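Local coordinates for protein histidinol-phosphate aminotransferase (Clostridium acetobutylicum, PDB 3FTB) that probably acts as a pyridoxal 5'-phosphate-dependent transaminase, named for the histidinol-phosphate step of histidine biosynthesis, at residues F339-K342 and K346-K349; I35-I40 and L269-K274; K311-L316 and I321-C326. All coordinates share one frame; numbering follows the deposited sequence.

Contact 1: residues F339-K342 and K346-K349; sequences FAIK and KNTK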
ATOM      1  N   PHE A 339      19.546   1.253  21.923  1.00 38.31           N
ATOM      2  CA  PHE A 339      18.513   0.716  22.801  1.00 38.28           C
ATOM      3  C   PHE A 339      17.228   1.521  22.645  1.00 34.44           C
ATOM      4  O   PHE A 339      17.257   2.750  22.533  1.00 35.82           O
ATOM      5  CB  PHE A 339      18.944   0.761  24.278  1.00 37.98           C
ATOM      6  CG  PHE A 339      20.255   0.065  24.572  1.00 39.86           C
ATOM      7  CD1 PHE A 339      20.762  -0.922  23.719  1.00 39.48           C
ATOM      8  CD2 PHE A 339      20.970   0.376  25.731  1.00 39.79           C
ATOM      9  CE1 PHE A 339      21.971  -1.570  24.005  1.00 27.03           C
ATOM     10  CE2 PHE A 339      22.176  -0.269  26.024  1.00 26.27           C
ATOM     11  CZ  PHE A 339      22.667  -1.248  25.153  1.00 23.26           C
ATOM     12  N   ALA A 340      16.095   0.835  22.666  1.00 34.35           N
ATOM     13  CA  ALA A 340      14.819   1.535  22.687  1.00 40.10           C
ATOM     14  C   ALA A 340      14.572   2.082  24.086  1.00 38.20           C
ATOM     15  O   ALA A 340      15.173   1.629  25.052  1.00 30.15           O
ATOM     16  CB  ALA A 340      13.686   0.612  22.263  1.00 45.66           C
ATOM     17  N   ILE A 341      13.703   3.078  24.184  1.00 44.53           N
ATOM     18  CA  ILE A 341      13.281   3.600  25.474  1.00 48.84           C
ATOM     19  C   ILE A 341      11.788   3.339  25.581  1.00 41.09           C
ATOM     20  O   ILE A 341      11.005   3.903  24.819  1.00 37.10           O
ATOM     21  CB  ILE A 341      13.603   5.116  25.623  1.00 42.26           C
ATOM     22  CG1 ILE A 341      15.111   5.343  25.501  1.00 35.87           C
ATOM     23  CG2 ILE A 341      13.092   5.661  26.960  1.00 44.20           C
ATOM     24  CD1 ILE A 341      15.538   6.766  25.736  1.00 41.59           C
ATOM     25  N   LYS A 342      11.414   2.449  26.499  1.00 40.21           N
ATOM     26  CA  LYS A 342      10.024   2.059  26.691  1.00 30.02           C
ATOM     27  C   LYS A 342       9.517   2.626  28.000  1.00 34.56           C
ATOM     28  O   LYS A 342      10.001   3.655  28.469  1.00 28.28           O
ATOM     29  CB  LYS A 342       9.907   0.535  26.717  1.00 31.54           C
ATOM     30  CG  LYS A 342      10.571  -0.120  25.527  1.00 39.75           C
ATOM     31  CD  LYS A 342      10.571  -1.626  25.627  1.00 43.02           C
ATOM     32  CE  LYS A 342      11.089  -2.245  24.341  1.00 44.04           C
ATOM     33  NZ  LYS A 342      10.110  -2.101  23.234  1.00 49.60           N
ATOM     34  N   LYS A 346       9.523  -2.158  31.904  1.00 46.65           N
ATOM     35  CA  LYS A 346      10.367  -2.882  30.954  1.00 42.72           C
ATOM     36  C   LYS A 346      11.819  -2.394  30.990  1.00 42.81           C
ATOM     37  O   LYS A 346      12.759  -3.181  30.848  1.00 44.71           O
ATOM     38  CB  LYS A 346       9.808  -2.768  29.526  1.00 38.58           C
ATOM     39  CG  LYS A 346       8.469  -3.475  29.320  1.00 38.42           C
ATOM     40  CD  LYS A 346       8.192  -3.730  27.841  1.00 42.34           C
ATOM     41  CE  LYS A 346       6.768  -4.190  27.611  1.00 34.39           C
ATOM     42  NZ  LYS A 346       5.808  -3.140  28.043  1.00 44.72           N
ATOM     43  N   ASN A 347      11.983  -1.084  31.179  1.00 40.68           N
ATOM     44  CA  ASN A 347      13.288  -0.441  31.220  1.00 32.41           C
ATOM     45  C   ASN A 347      14.129  -0.867  32.426  1.00 39.34           C
ATOM     46  O   ASN A 347      15.334  -1.102  32.313  1.00 36.63           O
ATOM     47  CB  ASN A 347      13.114   1.083  31.208  1.00 33.85           C
ATOM     48  CG  ASN A 347      12.916   1.642  29.806  1.00 34.49           C
ATOM     49  OD1 ASN A 347      12.907   0.898  28.817  1.00 34.21           O
ATOM     50  ND2 ASN A 347      12.766   2.957  29.713  1.00 30.85           N
ATOM     51  N   THR A 348      13.496  -0.950  33.590  1.00 40.69           N
ATOM     52  CA  THR A 348      14.205  -1.373  34.785  1.00 43.95           C
ATOM     53  C   THR A 348      14.621  -2.834  34.633  1.00 49.38           C
ATOM     54  O   THR A 348      15.711  -3.230  35.033  1.00 44.63           O
ATOM     55  CB  THR A 348      13.342  -1.184  36.042  1.00 48.53           C
ATOM     56  OG1 THR A 348      13.070   0.212  36.233  1.00 47.30           O
ATOM     57  CG2 THR A 348      14.059  -1.737  37.270  1.00 48.63           C
ATOM     58  N   LYS A 349      13.749  -3.631  34.025  1.00 55.22           N
ATOM     59  CA  LYS A 349      14.068  -5.023  33.743  1.00 50.45           C
ATOM     60  C   LYS A 349      15.274  -5.086  32.811  1.00 47.01           C
ATOM     61  O   LYS A 349      16.251  -5.787  33.077  1.00 37.96           O
ATOM     62  CB  LYS A 349      12.870  -5.717  33.096  1.00 43.64           C
ATOM     63  CG  LYS A 349      12.888  -7.227  33.240  1.00 44.82           C
ATOM     64  CD  LYS A 349      11.961  -7.895  32.245  1.00 42.26           C
ATOM     65  CE  LYS A 349      11.784  -9.372  32.572  1.00 51.12           C
ATOM     66  NZ  LYS A 349      11.296  -9.599  33.969  1.00 45.57           N
TER
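The flat group that joins 339-342 to 346-349 is the side-chain amide of N347, whose oxygen and nitrogen both face the backbone of K342. The amide oxygen takes the backbone N-H: K342 N to N347 OD1 is 3.2 Å, with an N-H...O angle of 156°. The donor lies close to the amide plane, tilted 20° from it, and enters beside the C=O bond rather than at its far end. K342 CB packs 3.7 Å from the same N347 OD1. N347 ND2 comes within 3.1 Å of K342 O, and I341 CG2 lies 3.9 Å from N347 ND2. Further bonds of OD1 to Y31 OH and of ND2 to E275 OE2 fix the rotation of this buried amide.

Aliphatic contact adds to the polar one where the K342 and K346 chains cross, with CD to CD at 3.9 Å. The ammonium groups then diverge, K346 NZ to a salt bridge with D343 and K342 toward Y31, on which it makes a cation-pi contact.

The contact closes the tight link between strand 336-340 and helix 344-359, the last two elements of the chain. Helix 262-285 packs against it through R276, F279 and I280 on I341 and F279 on N347, whereas A340 pairs with Y31 and F339 with V300 through the backbone.

Contact 2: residues I35-I40 and L269-K274; sequences INPLGI and LLWIKK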
ATOM      1  N   ILE A  35       8.711   1.303  18.912  1.00 37.21           N
ATOM      2  CA  ILE A  35       7.302   1.651  18.845  1.00 29.56           C
ATOM      3  C   ILE A  35       6.878   2.115  20.226  1.00 38.00           C
ATOM      4  O   ILE A  35       7.415   1.649  21.229  1.00 36.61           O
ATOM      5  CB  ILE A  35       6.425   0.456  18.404  1.00 21.34           C
ATOM      6  CG1 ILE A  35       6.946  -0.137  17.084  1.00 29.78           C
ATOM      7  CG2 ILE A  35       4.933   0.866  18.298  1.00 20.30           C
ATOM      8  CD1 ILE A  35       7.009   0.857  15.905  1.00 22.69           C
ATOM      9  N   ASN A  36       5.931   3.048  20.261  1.00 38.46           N
ATOM     10  CA  ASN A  36       5.388   3.603  21.498  1.00 38.51           C
ATOM     11  C   ASN A  36       4.809   2.505  22.386  1.00 37.47           C
ATOM     12  O   ASN A  36       3.994   1.704  21.937  1.00 48.00           O
ATOM     13  CB  ASN A  36       4.314   4.647  21.147  1.00 44.67           C
ATOM     14  CG  ASN A  36       3.884   5.491  22.335  1.00 40.47           C
ATOM     15  OD1 ASN A  36       3.621   4.977  23.422  1.00 35.96           O
ATOM     16  ND2 ASN A  36       3.778   6.800  22.116  1.00 36.93           N
ATOM     17  N   PRO A  37       5.228   2.471  23.658  1.00 39.88           N
ATOM     18  CA  PRO A  37       4.851   1.443  24.628  1.00 49.40           C
ATOM     19  C   PRO A  37       3.450   1.675  25.193  1.00 55.54           C
ATOM     20  O   PRO A  37       2.810   0.739  25.675  1.00 52.67           O
ATOM     21  CB  PRO A  37       5.894   1.657  25.721  1.00 38.19           C
ATOM     22  CG  PRO A  37       5.956   3.122  25.779  1.00 32.14           C
ATOM     23  CD  PRO A  37       6.059   3.496  24.307  1.00 36.37           C
ATOM     24  N   LEU A  38       2.986   2.919  25.133  1.00 60.12           N
ATOM     25  CA  LEU A  38       1.681   3.283  25.673  1.00 58.17           C
ATOM     26  C   LEU A  38       0.529   2.793  24.801  1.00 62.23           C
ATOM     27  O   LEU A  38      -0.619   3.202  24.986  1.00 67.95           O
ATOM     28  CB  LEU A  38       1.607   4.792  25.890  1.00 47.89           C
ATOM     29  CG  LEU A  38       2.500   5.183  27.067  1.00 46.64           C
ATOM     30  CD1 LEU A  38       3.142   6.551  26.878  1.00 45.35           C
ATOM     31  CD2 LEU A  38       1.708   5.109  28.364  1.00 51.84           C
ATOM     32  N   GLY A  39       0.854   1.912  23.853  1.00 54.43           N
ATOM     33  CA  GLY A  39      -0.131   1.214  23.046  1.00 43.58           C
ATOM     34  C   GLY A  39      -0.941   2.033  22.059  1.00 42.33           C
ATOM     35  O   GLY A  39      -0.714   3.229  21.878  1.00 45.20           O
ATOM     36  N   ILE A  40      -1.901   1.357  21.429  1.00 46.02           N
ATOM     37  CA  ILE A  40      -2.789   1.930  20.421  1.00 50.22           C
ATOM     38  C   ILE A  40      -3.700   2.995  21.024  1.00 40.66           C
ATOM     39  O   ILE A  40      -4.284   2.776  22.083  1.00 42.79           O
ATOM     40  CB  ILE A  40      -3.655   0.809  19.795  1.00 57.88           C
ATOM     41  CG1 ILE A  40      -2.755  -0.288  19.204  1.00 60.90           C
ATOM     42  CG2 ILE A  40      -4.625   1.371  18.759  1.00 53.00           C
ATOM     43  CD1 ILE A  40      -3.454  -1.629  18.989  1.00 64.98           C
ATOM     44  N   LEU A 269       3.871  12.154  25.855  1.00 47.37           N
ATOM     45  CA  LEU A 269       4.909  13.110  26.250  1.00 47.46           C
ATOM     46  C   LEU A 269       5.244  12.968  27.735  1.00 48.88           C
ATOM     47  O   LEU A 269       6.410  13.005  28.131  1.00 52.86           O
ATOM     48  CB  LEU A 269       4.461  14.544  25.956  1.00 43.13           C
ATOM     49  CG  LEU A 269       4.908  15.148  24.621  1.00 41.21           C
ATOM     50  CD1 LEU A 269       5.459  14.088  23.679  1.00 26.93           C
ATOM     51  CD2 LEU A 269       3.775  15.931  23.968  1.00 44.01           C
ATOM     52  N   LEU A 270       4.205  12.810  28.547  1.00 45.89           N
ATOM     53  CA  LEU A 270       4.358  12.606  29.977  1.00 46.47           C
ATOM     54  C   LEU A 270       5.323  11.441  30.205  1.00 49.47           C
ATOM     55  O   LEU A 270       6.112  11.422  31.159  1.00 51.32           O
ATOM     56  CB  LEU A 270       2.991  12.291  30.589  1.00 45.24           C
ATOM     57  CG  LEU A 270       2.533  13.133  31.779  1.00 46.18           C
ATOM     58  CD1 LEU A 270       1.567  12.338  32.642  1.00 46.12           C
ATOM     59  CD2 LEU A 270       3.721  13.622  32.601  1.00 40.99           C
ATOM     60  N   TRP A 271       5.260  10.469  29.304  1.00 45.74           N
ATOM     61  CA  TRP A 271       6.083   9.284  29.425  1.00 43.48           C
ATOM     62  C   TRP A 271       7.559   9.589  29.160  1.00 46.08           C
ATOM     63  O   TRP A 271       8.340   9.653  30.106  1.00 49.57           O
ATOM     64  CB  TRP A 271       5.537   8.155  28.539  1.00 42.33           C
ATOM     65  CG  TRP A 271       6.563   7.163  28.143  1.00 48.43           C
ATOM     66  CD1 TRP A 271       7.364   6.432  28.971  1.00 48.44           C
ATOM     67  CD2 TRP A 271       6.906   6.779  26.811  1.00 54.19           C
ATOM     68  NE1 TRP A 271       8.192   5.623  28.235  1.00 49.05           N
ATOM     69  CE2 TRP A 271       7.931   5.815  26.906  1.00 51.23           C
ATOM     70  CE3 TRP A 271       6.450   7.159  25.546  1.00 53.16           C
ATOM     71  CZ2 TRP A 271       8.508   5.228  25.783  1.00 48.40           C
ATOM     72  CZ3 TRP A 271       7.024   6.571  24.430  1.00 47.17           C
ATOM     73  CH2 TRP A 271       8.044   5.623  24.556  1.00 49.52           C
ATOM     74  N   ILE A 272       7.938   9.811  27.899  1.00 47.69           N
ATOM     75  CA  ILE A 272       9.364   9.949  27.553  1.00 53.61           C
ATOM     76  C   ILE A 272      10.084  11.112  28.194  1.00 49.90           C
ATOM     77  O   ILE A 272      11.292  11.053  28.361  1.00 56.18           O
ATOM     78  CB  ILE A 272       9.648  10.061  26.033  1.00 36.53           C
ATOM     79  CG1 ILE A 272       8.454  10.679  25.307  1.00 23.31           C
ATOM     80  CG2 ILE A 272      10.145   8.722  25.461  1.00 37.44           C
ATOM     81  CD1 ILE A 272       8.336  12.179  25.498  1.00 23.37           C
ATOM     82  N   LYS A 273       9.366  12.184  28.508  1.00 52.52           N
ATOM     83  CA  LYS A 273      10.004  13.311  29.172  1.00 57.41           C
ATOM     84  C   LYS A 273      10.732  12.807  30.419  1.00 45.93           C
ATOM     85  O   LYS A 273      11.953  12.928  30.527  1.00 47.59           O
ATOM     86  CB  LYS A 273       8.984  14.401  29.509  1.00 65.35           C
ATOM     87  CG  LYS A 273       8.476  15.163  28.284  1.00 69.99           C
ATOM     88  CD  LYS A 273       7.632  16.367  28.691  1.00 73.87           C
ATOM     89  CE  LYS A 273       7.073  17.106  27.481  1.00 74.29           C
ATOM     90  NZ  LYS A 273       8.131  17.678  26.604  1.00 72.54           N
ATOM     91  N   LYS A 274       9.972  12.207  31.330  1.00 47.36           N
ATOM     92  CA  LYS A 274      10.514  11.579  32.528  1.00 53.34           C
ATOM     93  C   LYS A 274      11.400  10.379  32.224  1.00 53.81           C
ATOM     94  O   LYS A 274      12.599  10.387  32.499  1.00 57.41           O
ATOM     95  CB  LYS A 274       9.380  11.104  33.436  1.00 62.70           C
ATOM     96  CG  LYS A 274       8.591  12.208  34.107  1.00 73.15           C
ATOM     97  CD  LYS A 274       7.870  11.667  35.332  1.00 78.71           C
ATOM     98  CE  LYS A 274       6.719  12.574  35.749  1.00 81.94           C
ATOM     99  NZ  LYS A 274       5.544  12.467  34.836  1.00 77.74           N
TER
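An Asx turn at N36-P37-L38 sits against the indole of W271, joining the loop after strand 29-30 to helix 262-285 in this class I/II aminotransferase fold. N36 OD1 accepts the backbone N-H of L38 at 2.8 Å, in the carbonyl plane, and within this turn P37 and L38 both point toward the helix.

The pyrrolidine of P37 lies over one face of W271, a CH-pi contact with the six-membered ring. P37 CG stands 3.3 Å above the ring plane, offset toward the rim; the modelled approach of CD is closer than carbons can sit, and its exact distance is doubtful. The opposite face is packed by I272 CG2 from the same helix, 3.7 Å above the plane, so the indole is sandwiched between proline and isoleucine. W271 carries its ring away from the helix with CG anti to the backbone N (chi1 155°), which sends it across to the loop, where NE1 hydrogen-bonds K342 O.

N36 meets the six-membered ring obliquely, its OD1 3.9 Å from W271 CZ3, with amide and indole planes 43° apart. Its ND2 bonds to F216 O and its backbone to K215, so the turn is also held from the loop that follows strand 207-212. G39 O reaches Y264 OH on the same helix as W271, and I40 packs on L55 of the second subunit, which brings the loop to the dimer interface. Beside the ring root, L38 slides past in the opposite direction, with L38 CD1 3.3 Å from W271 CB and 3.6 Å from its CE3.

Contact 3: residues K311-L316 and I321-C326; sequences KLYDSL and IVIRRC. With PO4 (phosphate ion), chain F.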
ATOM      1  N   LYS A 311      28.816  -9.265  21.305  1.00 42.56           N
ATOM      2  CA  LYS A 311      28.980 -10.002  22.550  1.00 47.22           C
ATOM      3  C   LYS A 311      27.872  -9.592  23.510  1.00 43.58           C
ATOM      4  O   LYS A 311      27.194 -10.442  24.097  1.00 44.80           O
ATOM      5  CB  LYS A 311      30.374  -9.777  23.156  1.00 52.10           C
ATOM      6  CG  LYS A 311      30.656 -10.619  24.395  1.00 57.77           C
ATOM      7  CD  LYS A 311      32.059 -11.231  24.385  1.00 60.34           C
ATOM      8  CE  LYS A 311      33.156 -10.201  24.132  1.00 61.33           C
ATOM      9  NZ  LYS A 311      33.509 -10.054  22.685  1.00 57.36           N
ATOM     10  N   LEU A 312      27.669  -8.287  23.648  1.00 34.30           N
ATOM     11  CA  LEU A 312      26.553  -7.798  24.446  1.00 31.58           C
ATOM     12  C   LEU A 312      25.230  -8.343  23.900  1.00 32.27           C
ATOM     13  O   LEU A 312      24.439  -8.903  24.659  1.00 37.39           O
ATOM     14  CB  LEU A 312      26.533  -6.271  24.500  1.00 32.17           C
ATOM     15  CG  LEU A 312      25.284  -5.704  25.180  1.00 29.97           C
ATOM     16  CD1 LEU A 312      25.126  -6.267  26.601  1.00 22.32           C
ATOM     17  CD2 LEU A 312      25.314  -4.180  25.172  1.00 16.56           C
ATOM     18  N   TYR A 313      24.999  -8.188  22.592  1.00 31.25           N
ATOM     19  CA  TYR A 313      23.796  -8.713  21.931  1.00 35.43           C
ATOM     20  C   TYR A 313      23.551 -10.197  22.231  1.00 38.80           C
ATOM     21  O   TYR A 313      22.451 -10.586  22.650  1.00 37.21           O
ATOM     22  CB  TYR A 313      23.878  -8.501  20.407  1.00 37.85           C
ATOM     23  CG  TYR A 313      22.708  -9.071  19.622  1.00 38.67           C
ATOM     24  CD1 TYR A 313      21.625  -8.276  19.280  1.00 35.88           C
ATOM     25  CD2 TYR A 313      22.691 -10.405  19.214  1.00 35.40           C
ATOM     26  CE1 TYR A 313      20.556  -8.787  18.568  1.00 41.22           C
ATOM     27  CE2 TYR A 313      21.620 -10.923  18.495  1.00 33.28           C
ATOM     28  CZ  TYR A 313      20.558 -10.106  18.180  1.00 43.02           C
ATOM     29  OH  TYR A 313      19.489 -10.602  17.472  1.00 59.52           O
ATOM     30  N   ASP A 314      24.574 -11.019  21.996  1.00 45.10           N
ATOM     31  CA  ASP A 314      24.470 -12.470  22.178  1.00 44.77           C
ATOM     32  C   ASP A 314      24.264 -12.866  23.633  1.00 39.14           C
ATOM     33  O   ASP A 314      23.718 -13.926  23.925  1.00 36.13           O
ATOM     34  CB  ASP A 314      25.701 -13.177  21.616  1.00 51.42           C
ATOM     35  CG  ASP A 314      25.630 -13.359  20.111  1.00 57.81           C
ATOM     36  OD1 ASP A 314      24.507 -13.508  19.582  1.00 60.41           O
ATOM     37  OD2 ASP A 314      26.700 -13.368  19.461  1.00 56.50           O
ATOM     38  N   SER A 315      24.713 -12.011  24.545  1.00 41.15           N
ATOM     39  CA  SER A 315      24.450 -12.202  25.968  1.00 40.20           C
ATOM     40  C   SER A 315      22.979 -11.942  26.300  1.00 39.95           C
ATOM     41  O   SER A 315      22.288 -12.804  26.848  1.00 36.34           O
ATOM     42  CB  SER A 315      25.354 -11.299  26.812  1.00 39.47           C
ATOM     43  OG  SER A 315      26.600 -11.917  27.088  1.00 43.20           O
ATOM     44  N   LEU A 316      22.504 -10.746  25.965  1.00 44.23           N
ATOM     45  CA  LEU A 316      21.117 -10.366  26.227  1.00 43.90           C
ATOM     46  C   LEU A 316      20.103 -11.259  25.507  1.00 44.37           C
ATOM     47  O   LEU A 316      18.992 -11.472  26.000  1.00 46.87           O
ATOM     48  CB  LEU A 316      20.887  -8.903  25.842  1.00 52.67           C
ATOM     49  CG  LEU A 316      21.737  -7.904  26.622  1.00 53.85           C
ATOM     50  CD1 LEU A 316      21.464  -6.481  26.164  1.00 58.85           C
ATOM     51  CD2 LEU A 316      21.457  -8.051  28.104  1.00 48.97           C
ATOM     52  N   ILE A 321      16.213 -10.704  25.458  1.00 36.11           N
ATOM     53  CA  ILE A 321      16.276  -9.273  25.234  1.00 35.58           C
ATOM     54  C   ILE A 321      17.065  -8.997  23.952  1.00 32.60           C
ATOM     55  O   ILE A 321      18.191  -9.480  23.776  1.00 33.57           O
ATOM     56  CB  ILE A 321      16.871  -8.536  26.453  1.00 42.51           C
ATOM     57  CG1 ILE A 321      15.886  -8.605  27.624  1.00 38.38           C
ATOM     58  CG2 ILE A 321      17.188  -7.082  26.108  1.00 50.77           C
ATOM     59  CD1 ILE A 321      16.463  -8.166  28.962  1.00 34.88           C
ATOM     60  N   VAL A 322      16.455  -8.244  23.045  1.00 39.32           N
ATOM     61  CA  VAL A 322      17.101  -7.923  21.786  1.00 39.76           C
ATOM     62  C   VAL A 322      17.568  -6.479  21.827  1.00 38.10           C
ATOM     63  O   VAL A 322      16.830  -5.608  22.276  1.00 32.71           O
ATOM     64  CB  VAL A 322      16.141  -8.106  20.599  1.00 37.58           C
ATOM     65  CG1 VAL A 322      16.902  -7.957  19.278  1.00 33.89           C
ATOM     66  CG2 VAL A 322      15.455  -9.463  20.681  1.00 32.28           C
ATOM     67  N   ILE A 323      18.796  -6.231  21.381  1.00 36.67           N
ATOM     68  CA  ILE A 323      19.254  -4.858  21.161  1.00 36.99           C
ATOM     69  C   ILE A 323      19.586  -4.641  19.689  1.00 33.82           C
ATOM     70  O   ILE A 323      19.437  -5.541  18.856  1.00 26.84           O
ATOM     71  CB  ILE A 323      20.499  -4.494  22.006  1.00 36.07           C
ATOM     72  CG1 ILE A 323      21.732  -5.275  21.526  1.00 35.55           C
ATOM     73  CG2 ILE A 323      20.223  -4.724  23.489  1.00 38.10           C
ATOM     74  CD1 ILE A 323      23.050  -4.525  21.681  1.00 32.23           C
ATOM     75  N   ARG A 324      20.046  -3.440  19.369  1.00 34.08           N
ATOM     76  CA  ARG A 324      20.417  -3.134  17.995  1.00 38.53           C
ATOM     77  C   ARG A 324      21.913  -2.917  17.882  1.00 36.55           C
ATOM     78  O   ARG A 324      22.454  -1.920  18.363  1.00 34.75           O
ATOM     79  CB  ARG A 324      19.661  -1.911  17.470  1.00 40.11           C
ATOM     80  CG  ARG A 324      19.834  -1.669  15.977  1.00 35.64           C
ATOM     81  CD  ARG A 324      19.138  -2.749  15.159  1.00 30.08           C
ATOM     82  NE  ARG A 324      18.813  -2.282  13.815  1.00 40.64           N
ATOM     83  CZ  ARG A 324      19.720  -2.026  12.879  1.00 40.38           C
ATOM     84  NH1 ARG A 324      21.007  -2.189  13.147  1.00 37.29           N
ATOM     85  NH2 ARG A 324      19.342  -1.601  11.679  1.00 39.89           N
ATOM     86  N   ARG A 325      22.573  -3.879  17.254  1.00 38.72           N
ATOM     87  CA  ARG A 325      23.976  -3.749  16.929  1.00 43.22           C
ATOM     88  C   ARG A 325      24.086  -2.754  15.794  1.00 38.24           C
ATOM     89  O   ARG A 325      23.424  -2.888  14.777  1.00 40.30           O
ATOM     90  CB  ARG A 325      24.535  -5.101  16.513  1.00 42.06           C
ATOM     91  CG  ARG A 325      24.476  -6.123  17.630  1.00 50.45           C
ATOM     92  CD  ARG A 325      24.696  -7.504  17.090  1.00 51.45           C
ATOM     93  NE  ARG A 325      25.891  -7.555  16.262  1.00 54.51           N
ATOM     94  CZ  ARG A 325      26.248  -8.620  15.555  1.00 64.79           C
ATOM     95  NH1 ARG A 325      25.492  -9.709  15.580  1.00 63.77           N
ATOM     96  NH2 ARG A 325      27.353  -8.594  14.824  1.00 71.04           N
ATOM     97  N   CYS A 326      24.917  -1.744  15.978  1.00 33.36           N
ATOM     98  CA  CYS A 326      25.009  -0.672  15.010  1.00 26.76           C
ATOM     99  C   CYS A 326      26.089  -0.926  13.973  1.00 39.90           C
ATOM    100  O   CYS A 326      26.562   0.007  13.325  1.00 45.51           O
ATOM    101  CB  CYS A 326      25.233   0.656  15.734  1.00 24.26           C
ATOM    102  SG  CYS A 326      23.737   1.141  16.622  1.00 35.07           S
TER
HETATM  103  P   PO4 F 363      15.946   0.510  12.327  1.00 90.39           P
HETATM  104  O1  PO4 F 363      14.760   0.227  11.431  1.00 92.90           O
HETATM  105  O2  PO4 F 363      17.183   0.717  11.484  1.00 85.54           O
HETATM  106  O3  PO4 F 363      15.669   1.755  13.134  1.00 88.77           O
HETATM  107  O4  PO4 F 363      16.154  -0.660  13.265  1.00 93.71           O
HETATM  108  O   HOH W   1      20.818  -8.338  22.406  1.00 49.05           O
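Y313 leaves helix 309-317 with CG anti to the backbone N (chi1 177°), which lays its ring along strand 321-325. At its root, CB is 3.6 Å from R325 CD, and CG meets the same methylene; the arginine chain crosses the tyrosine at about a right angle. Further out, Y313 CD1 packs 3.7 Å from I323 CG1. Y313 CE1 then reaches I323 O at 3.4 Å, the carbonyl oxygen lying at the ring edge near its plane, and also touches V322 CG1. At the tip, OH runs beside that valine methyl, the two side chains pointing the same way. R325 CZ lies 5.8 Å from the centroid of the Y313 ring, at most a weak cation-pi attraction; its NH2 has a long, weak ion pair with E310.

One turn further along the helix from Y313, L316 and I323 cross at about a right angle, L316 CD1 and I323 CG2 lying tightly together at 3.4 Å. Helix and strand are tied by I321 N donating to L316 O at 2.9 Å. A water bridges the next gap, donating to Y313 O and I321 O and accepting from I323 N. This closes a short helix-to-strand turn whose apolar side is continued by A353, L354 and F350 of helix 344-359.

R324 points the other way. Its NE bonds to phosphate O4 at 3.2 Å, its NH2 more weakly to O2. The strand therefore works two-sidedly: hydrocarbon against the helix, and on its other side R324, which with R338 of the neighbouring strand holds an anion. The phosphate probably came from the crystallisation liquor, but its capture suggests a pocket suited to negatively charged groups.

Overall arrangement
Contacts 1 and 3 are built on neighbouring strands of one five-stranded mixed sheet and meet directly, F339 CE1 lying 3.6 Å from I323 CG2. Contact 3 packs strand 321-325 on its preceding helix, whereas contact 1 ties the residues just after strand 336-340 to the following helix, 344-359, which also covers the apolar side of contact 3. Contact 1 is buried and polar at heart, contact 3 partly buried, mostly hydrocarbon, with a water and an anion at its margins. Contact 2 is partly buried and aromatic, and alone brings together segments far apart in sequence. It meets contact 1 through W271, whereas contacts 2 and 3 come no nearer than about 11 Å between nearest atoms.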